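Local coordinates for major extracellular endoglucanase (Xanthomonas campestris pv. campestris, PDB 4TUF), which catalyses endohydrolysis of (1->4)-beta-D-glucosidic linkages in cellulose, lichenin and cereal beta-D-glucans, the chain being its family 5 catalytic domain, at residues S126-E129 with A130-L133; T166-A169 with A170-W173. All coordinates share one frame; numbering follows the deposited sequence.

Interaction 1 of 2, residues S126-E129 with A130-L133. With 2HP (dihydrogenphosphate ion), chain G.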
ATOM      1  N   SER A 126      10.389 -21.014   3.228  1.00 36.61           N
ATOM      2  CA  SER A 126       9.202 -21.836   2.989  1.00 38.43           C
ATOM      3  C   SER A 126       8.316 -21.231   1.904  1.00 36.90           C
ATOM      4  O   SER A 126       7.192 -21.673   1.688  1.00 42.63           O
ATOM      5  CB  SER A 126       8.391 -22.014   4.274  1.00 45.12           C
ATOM      6  OG  SER A 126       7.659 -20.838   4.585  1.00 50.50           O
ATOM      7  N   TYR A 127       8.831 -20.218   1.220  1.00 37.30           N
ATOM      8  CA  TYR A 127       8.092 -19.554   0.155  1.00 35.62           C
ATOM      9  C   TYR A 127       9.073 -19.084  -0.925  1.00 33.13           C
ATOM     10  O   TYR A 127       9.813 -18.113  -0.730  1.00 34.83           O
ATOM     11  CB  TYR A 127       7.283 -18.388   0.729  1.00 27.93           C
ATOM     12  CG  TYR A 127       6.326 -17.741  -0.238  1.00 29.00           C
ATOM     13  CD1 TYR A 127       5.141 -18.370  -0.597  1.00 28.11           C
ATOM     14  CD2 TYR A 127       6.596 -16.487  -0.778  1.00 26.02           C
ATOM     15  CE1 TYR A 127       4.256 -17.773  -1.482  1.00 26.09           C
ATOM     16  CE2 TYR A 127       5.716 -15.883  -1.659  1.00 24.03           C
ATOM     17  CZ  TYR A 127       4.548 -16.531  -2.006  1.00 29.48           C
ATOM     18  OH  TYR A 127       3.668 -15.935  -2.880  1.00 38.87           O
ATOM     19  N   THR A 128       9.099 -19.792  -2.050  1.00 31.63           N
ATOM     20  CA  THR A 128      10.104 -19.547  -3.086  1.00 32.64           C
ATOM     21  C   THR A 128       9.732 -18.385  -3.996  1.00 33.90           C
ATOM     22  O   THR A 128       8.583 -17.957  -4.018  1.00 43.10           O
ATOM     23  CB  THR A 128      10.307 -20.779  -3.963  1.00 23.58           C
ATOM     24  OG1 THR A 128       9.166 -20.941  -4.818  1.00 38.35           O
ATOM     25  CG2 THR A 128      10.482 -22.017  -3.107  1.00 25.43           C
ATOM     26  N   GLU A 129      10.695 -17.890  -4.766  1.00 31.72           N
ATOM     27  CA  GLU A 129      10.403 -16.833  -5.730  1.00 26.55           C
ATOM     28  C   GLU A 129       9.413 -17.329  -6.779  1.00 31.24           C
ATOM     29  O   GLU A 129       8.535 -16.582  -7.219  1.00 35.72           O
ATOM     30  CB  GLU A 129      11.680 -16.331  -6.397  1.00 26.42           C
ATOM     31  CG  GLU A 129      11.441 -15.597  -7.711  1.00 32.85           C
ATOM     32  CD  GLU A 129      12.713 -15.044  -8.318  1.00 40.54           C
ATOM     33  OE1 GLU A 129      13.582 -14.567  -7.551  1.00 37.08           O
ATOM     34  OE2 GLU A 129      12.843 -15.091  -9.561  1.00 45.37           O
ATOM     35  N   ALA A 130       9.549 -18.592  -7.172  1.00 27.22           N
ATOM     36  CA  ALA A 130       8.594 -19.210  -8.088  1.00 25.36           C
ATOM     37  C   ALA A 130       7.157 -19.129  -7.551  1.00 31.34           C
ATOM     38  O   ALA A 130       6.230 -18.775  -8.287  1.00 27.24           O
ATOM     39  CB  ALA A 130       8.976 -20.644  -8.347  1.00 26.40           C
ATOM     40  N   GLN A 131       6.975 -19.457  -6.271  1.00 34.00           N
ATOM     41  CA  GLN A 131       5.659 -19.352  -5.646  1.00 29.38           C
ATOM     42  C   GLN A 131       5.192 -17.902  -5.631  1.00 30.20           C
ATOM     43  O   GLN A 131       4.022 -17.617  -5.879  1.00 33.81           O
ATOM     44  CB  GLN A 131       5.674 -19.910  -4.222  1.00 26.79           C
ATOM     45  CG  GLN A 131       5.937 -21.394  -4.129  1.00 27.62           C
ATOM     46  CD  GLN A 131       5.969 -21.889  -2.697  1.00 35.59           C
ATOM     47  OE1 GLN A 131       7.027 -21.952  -2.069  1.00 44.77           O
ATOM     48  NE2 GLN A 131       4.805 -22.242  -2.171  1.00 39.04           N
ATOM     49  N   TRP A 132       6.116 -16.992  -5.341  1.00 26.08           N
ATOM     50  CA  TRP A 132       5.808 -15.564  -5.331  1.00 26.89           C
ATOM     51  C   TRP A 132       5.270 -15.107  -6.681  1.00 29.69           C
ATOM     52  O   TRP A 132       4.195 -14.521  -6.760  1.00 37.82           O
ATOM     53  CB  TRP A 132       7.046 -14.747  -4.956  1.00 28.15           C
ATOM     54  CG  TRP A 132       6.828 -13.272  -5.037  1.00 30.39           C
ATOM     55  CD1 TRP A 132       5.899 -12.541  -4.357  1.00 28.34           C
ATOM     56  CD2 TRP A 132       7.566 -12.339  -5.836  1.00 32.22           C
ATOM     57  NE1 TRP A 132       6.003 -11.214  -4.692  1.00 27.66           N
ATOM     58  CE2 TRP A 132       7.021 -11.061  -5.597  1.00 24.71           C
ATOM     59  CE3 TRP A 132       8.631 -12.462  -6.741  1.00 31.82           C
ATOM     60  CZ2 TRP A 132       7.506  -9.913  -6.217  1.00 20.91           C
ATOM     61  CZ3 TRP A 132       9.109 -11.322  -7.359  1.00 29.59           C
ATOM     62  CH2 TRP A 132       8.547 -10.063  -7.094  1.00 26.89           C
ATOM     63  N   LEU A 133       6.014 -15.386  -7.744  1.00 35.73           N
ATOM     64  CA  LEU A 133       5.572 -15.024  -9.084  1.00 31.66           C
ATOM     65  C   LEU A 133       4.255 -15.706  -9.443  1.00 36.68           C
ATOM     66  O   LEU A 133       3.369 -15.082 -10.034  1.00 41.70           O
ATOM     67  CB  LEU A 133       6.639 -15.381 -10.111  1.00 26.45           C
ATOM     68  CG  LEU A 133       7.971 -14.656  -9.946  1.00 30.73           C
ATOM     69  CD1 LEU A 133       9.039 -15.298 -10.810  1.00 23.35           C
ATOM     70  CD2 LEU A 133       7.813 -13.193 -10.297  1.00 29.70           C
TER
HETATM   71  P   2HP G 403       1.457 -21.440  -3.895  1.00 77.62           P
HETATM   72  O1  2HP G 403       1.152 -20.950  -5.292  1.00 72.36           O
HETATM   73  O2  2HP G 403       1.963 -20.290  -3.054  1.00 76.11           O
HETATM   74  O3  2HP G 403       0.199 -21.980  -3.254  1.00 83.40           O
HETATM   75  O4  2HP G 403       2.495 -22.542  -3.965  1.00 71.39           O
HETATM   76  O   HOH W   1       4.817 -22.871   1.039  1.00 42.54           O
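The phenol ring of Y127 has CB of Q131 over one face, a CH-pi contact with that carbon 4.2 Å from the ring centroid. At the ring's edge, near its plane, lies O2 of the bound dihydrogenphosphate ion, 3.8 Å from Y127 CE1. W132 CA approaches obliquely, 3.3 Å from Y127 OH, and W132 CB makes an apolar contact with Y127 CE2 at 3.7 Å. The ring of W132 meets the carbonyl oxygen of E129 at its own edge. The side-chain amide of Q131 is turned 44° from the phenol plane and held at both ends. Its OE1 accepts from T128 N at 3.0 Å, the donor standing 36° above the carbonyl plane, while NE2 donates to O4 of the ion at 2.9 Å and to a water that also binds S126 O. T128 reciprocates: with OG1 set between its backbone N and carbonyl carbon (chi1 73°), it accepts from Q131 N at 3.0 Å. The two bonds make a capping box, with T128 as N-cap of helix 129-143, and the first helical bonds follow, W132 N to T128 O and L133 N to E129 O. Outside the turn, Y127 OH bonds D135 of the same helix and H110 at the end of strand 105-110. E129 OE1 accepts from W122 NE1 and OE2 salt-bridges R179 of helix 173-187, while W132 NE1 reaches L154 O, just beyond strand 149-153.

Interaction 2 of 2, residues T166-A169 with A170-W173; sequences TGNA and ATDW. With 2HP (dihydrogenphosphate ion), chain H.
D172 folds back on T166 and G167, and its carboxylate gathers hydroxyl and backbone N-H donors. The side chain starts against N168, with D172 CB 3.3 Å from N168 O and D172 CG 3.2 Å from the same oxygen. Because CG stands beside the backbone N (chi1 -83°), the acid group turns toward T166 and G167. At the tip, D172 OD1 is met on its syn side by two donors of one residue: T166 OG1 at 2.8 Å and, from the opposite face of the carboxylate plane, T166 N at 3.3 Å. The other oxygen, D172 OD2, accepts a weak bond from G167 N at 3.0 Å. D172 OD2 also lies 2.8 Å from O3 of the bound dihydrogenphosphate. That ion also comes close to the carbonyl oxygen of G167, and K175 completes its pocket.

The backbone behind the acid is drawn into a turn by N168 O, which receives D172 N nearly end-on to the carbonyl and T171 N from well above its plane. N168 also grips T171 through its side chain: ND2 donates to T171 OG1 at 2.7 Å, and the hydroxyl lies in the amide plane, with an N-H...O angle of 170°. T163 OG1 is bonded to both D172 OD1 and T171 OG1. Water bridges A169 O to D172 O.

D172 occupies the N-cap position of helix 173-187, but its carboxylate makes no capping bond and is spent on the loop instead. If its close approach to the phosphate ion is real, one of the two groups probably carries a proton and donates it to the other, which would ease the meeting of two anions; at this resolution that stays tentative.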
ATOM      1  N   THR A 166      23.111  -3.995  -7.044  1.00 39.09           N
ATOM      2  CA  THR A 166      24.444  -4.363  -6.564  1.00 35.63           C
ATOM      3  C   THR A 166      25.056  -5.518  -7.351  1.00 40.14           C
ATOM      4  O   THR A 166      26.212  -5.879  -7.134  1.00 42.10           O
ATOM      5  CB  THR A 166      24.418  -4.763  -5.080  1.00 36.77           C
ATOM      6  OG1 THR A 166      23.639  -5.956  -4.923  1.00 41.39           O
ATOM      7  CG2 THR A 166      23.818  -3.654  -4.239  1.00 31.20           C
ATOM      8  N   GLY A 167      24.278  -6.102  -8.258  1.00 39.74           N
ATOM      9  CA  GLY A 167      24.743  -7.244  -9.026  1.00 35.08           C
ATOM     10  C   GLY A 167      24.587  -8.555  -8.276  1.00 45.28           C
ATOM     11  O   GLY A 167      25.028  -9.606  -8.746  1.00 53.59           O
ATOM     12  N   ASN A 168      23.956  -8.499  -7.105  1.00 45.72           N
ATOM     13  CA  ASN A 168      23.736  -9.694  -6.294  1.00 42.78           C
ATOM     14  C   ASN A 168      22.316 -10.213  -6.441  1.00 44.22           C
ATOM     15  O   ASN A 168      21.378  -9.614  -5.914  1.00 45.30           O
ATOM     16  CB  ASN A 168      24.031  -9.406  -4.828  1.00 39.69           C
ATOM     17  CG  ASN A 168      24.043 -10.652  -3.993  1.00 41.25           C
ATOM     18  OD1 ASN A 168      24.896 -11.518  -4.170  1.00 49.39           O
ATOM     19  ND2 ASN A 168      23.104 -10.753  -3.066  1.00 46.71           N
ATOM     20  N   ALA A 169      22.159 -11.329  -7.149  1.00 41.82           N
ATOM     21  CA  ALA A 169      20.829 -11.791  -7.545  1.00 35.88           C
ATOM     22  C   ALA A 169      19.968 -12.182  -6.349  1.00 36.64           C
ATOM     23  O   ALA A 169      18.746 -12.048  -6.384  1.00 42.99           O
ATOM     24  CB  ALA A 169      20.947 -12.955  -8.504  1.00 30.66           C
ATOM     25  N   ALA A 170      20.615 -12.657  -5.291  1.00 29.33           N
ATOM     26  CA  ALA A 170      19.915 -13.177  -4.130  1.00 30.54           C
ATOM     27  C   ALA A 170      19.209 -12.091  -3.331  1.00 37.78           C
ATOM     28  O   ALA A 170      18.342 -12.391  -2.515  1.00 46.12           O
ATOM     29  CB  ALA A 170      20.887 -13.927  -3.235  1.00 30.53           C
ATOM     30  N   THR A 171      19.574 -10.833  -3.560  1.00 36.61           N
ATOM     31  CA  THR A 171      19.079  -9.744  -2.725  1.00 30.34           C
ATOM     32  C   THR A 171      18.580  -8.519  -3.498  1.00 34.73           C
ATOM     33  O   THR A 171      17.961  -7.633  -2.912  1.00 39.28           O
ATOM     34  CB  THR A 171      20.169  -9.266  -1.744  1.00 29.67           C
ATOM     35  OG1 THR A 171      21.317  -8.823  -2.477  1.00 35.51           O
ATOM     36  CG2 THR A 171      20.576 -10.384  -0.801  1.00 24.44           C
ATOM     37  N   ASP A 172      18.848  -8.458  -4.798  1.00 34.84           N
ATOM     38  CA  ASP A 172      18.478  -7.280  -5.582  1.00 32.19           C
ATOM     39  C   ASP A 172      16.974  -7.203  -5.845  1.00 34.44           C
ATOM     40  O   ASP A 172      16.448  -7.873  -6.732  1.00 33.66           O
ATOM     41  CB  ASP A 172      19.238  -7.251  -6.911  1.00 34.94           C
ATOM     42  CG  ASP A 172      20.631  -6.651  -6.777  1.00 46.78           C
ATOM     43  OD1 ASP A 172      20.938  -6.067  -5.712  1.00 41.64           O
ATOM     44  OD2 ASP A 172      21.418  -6.755  -7.745  1.00 56.23           O
ATOM     45  N   TRP A 173      16.297  -6.359  -5.077  1.00 37.48           N
ATOM     46  CA  TRP A 173      14.860  -6.158  -5.212  1.00 29.68           C
ATOM     47  C   TRP A 173      14.462  -5.631  -6.586  1.00 34.51           C
ATOM     48  O   TRP A 173      13.391  -5.971  -7.098  1.00 38.13           O
ATOM     49  CB  TRP A 173      14.363  -5.200  -4.128  1.00 20.06           C
ATOM     50  CG  TRP A 173      12.976  -4.684  -4.353  1.00 20.56           C
ATOM     51  CD1 TRP A 173      12.587  -3.379  -4.388  1.00 22.97           C
ATOM     52  CD2 TRP A 173      11.790  -5.462  -4.579  1.00 25.31           C
ATOM     53  NE1 TRP A 173      11.236  -3.290  -4.620  1.00 25.24           N
ATOM     54  CE2 TRP A 173      10.721  -4.553  -4.742  1.00 24.74           C
ATOM     55  CE3 TRP A 173      11.527  -6.834  -4.661  1.00 25.31           C
ATOM     56  CZ2 TRP A 173       9.413  -4.971  -4.990  1.00 24.31           C
ATOM     57  CZ3 TRP A 173      10.222  -7.250  -4.906  1.00 26.36           C
ATOM     58  CH2 TRP A 173       9.185  -6.320  -5.069  1.00 26.18           C
TER
HETATM   59  P   2HP H 404      21.622  -9.120 -10.934  1.00 85.30           P
HETATM   60  O1  2HP H 404      20.706 -10.091 -11.649  1.00 82.89           O
HETATM   61  O2  2HP H 404      21.761  -7.844 -11.740  1.00 83.71           O
HETATM   62  O3  2HP H 404      21.048  -8.783  -9.580  1.00 80.04           O
HETATM   63  O4  2HP H 404      22.977  -9.774 -10.755  1.00 85.30           O
HETATM   64  O   HOH W   2      23.678 -13.918  -5.028  1.00 39.48           O
HETATM   65  O   HOH W   3      17.257 -10.581  -7.850  1.00 27.09           O

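Interactions 1 and 2 are in series along the chain: interaction 1 starts helix 129-143, and interaction 2 is the loop leading into helix 173-187. Their centres lie about 16 Å apart, yet they touch directly: W132 CH2 of the first packs on W173 CZ3 of the second at 3.9 Å, and both tryptophans also rest on K155. A dihydrogenphosphate ion lies at each turn, bonded to the Q131 amide in the first and close to the D172 carboxylate in the second. The W132 side chain is about 12 Å from that of E157, the probable proton donor, whereas 166-173 is a surface loop away from the presumed catalytic residues.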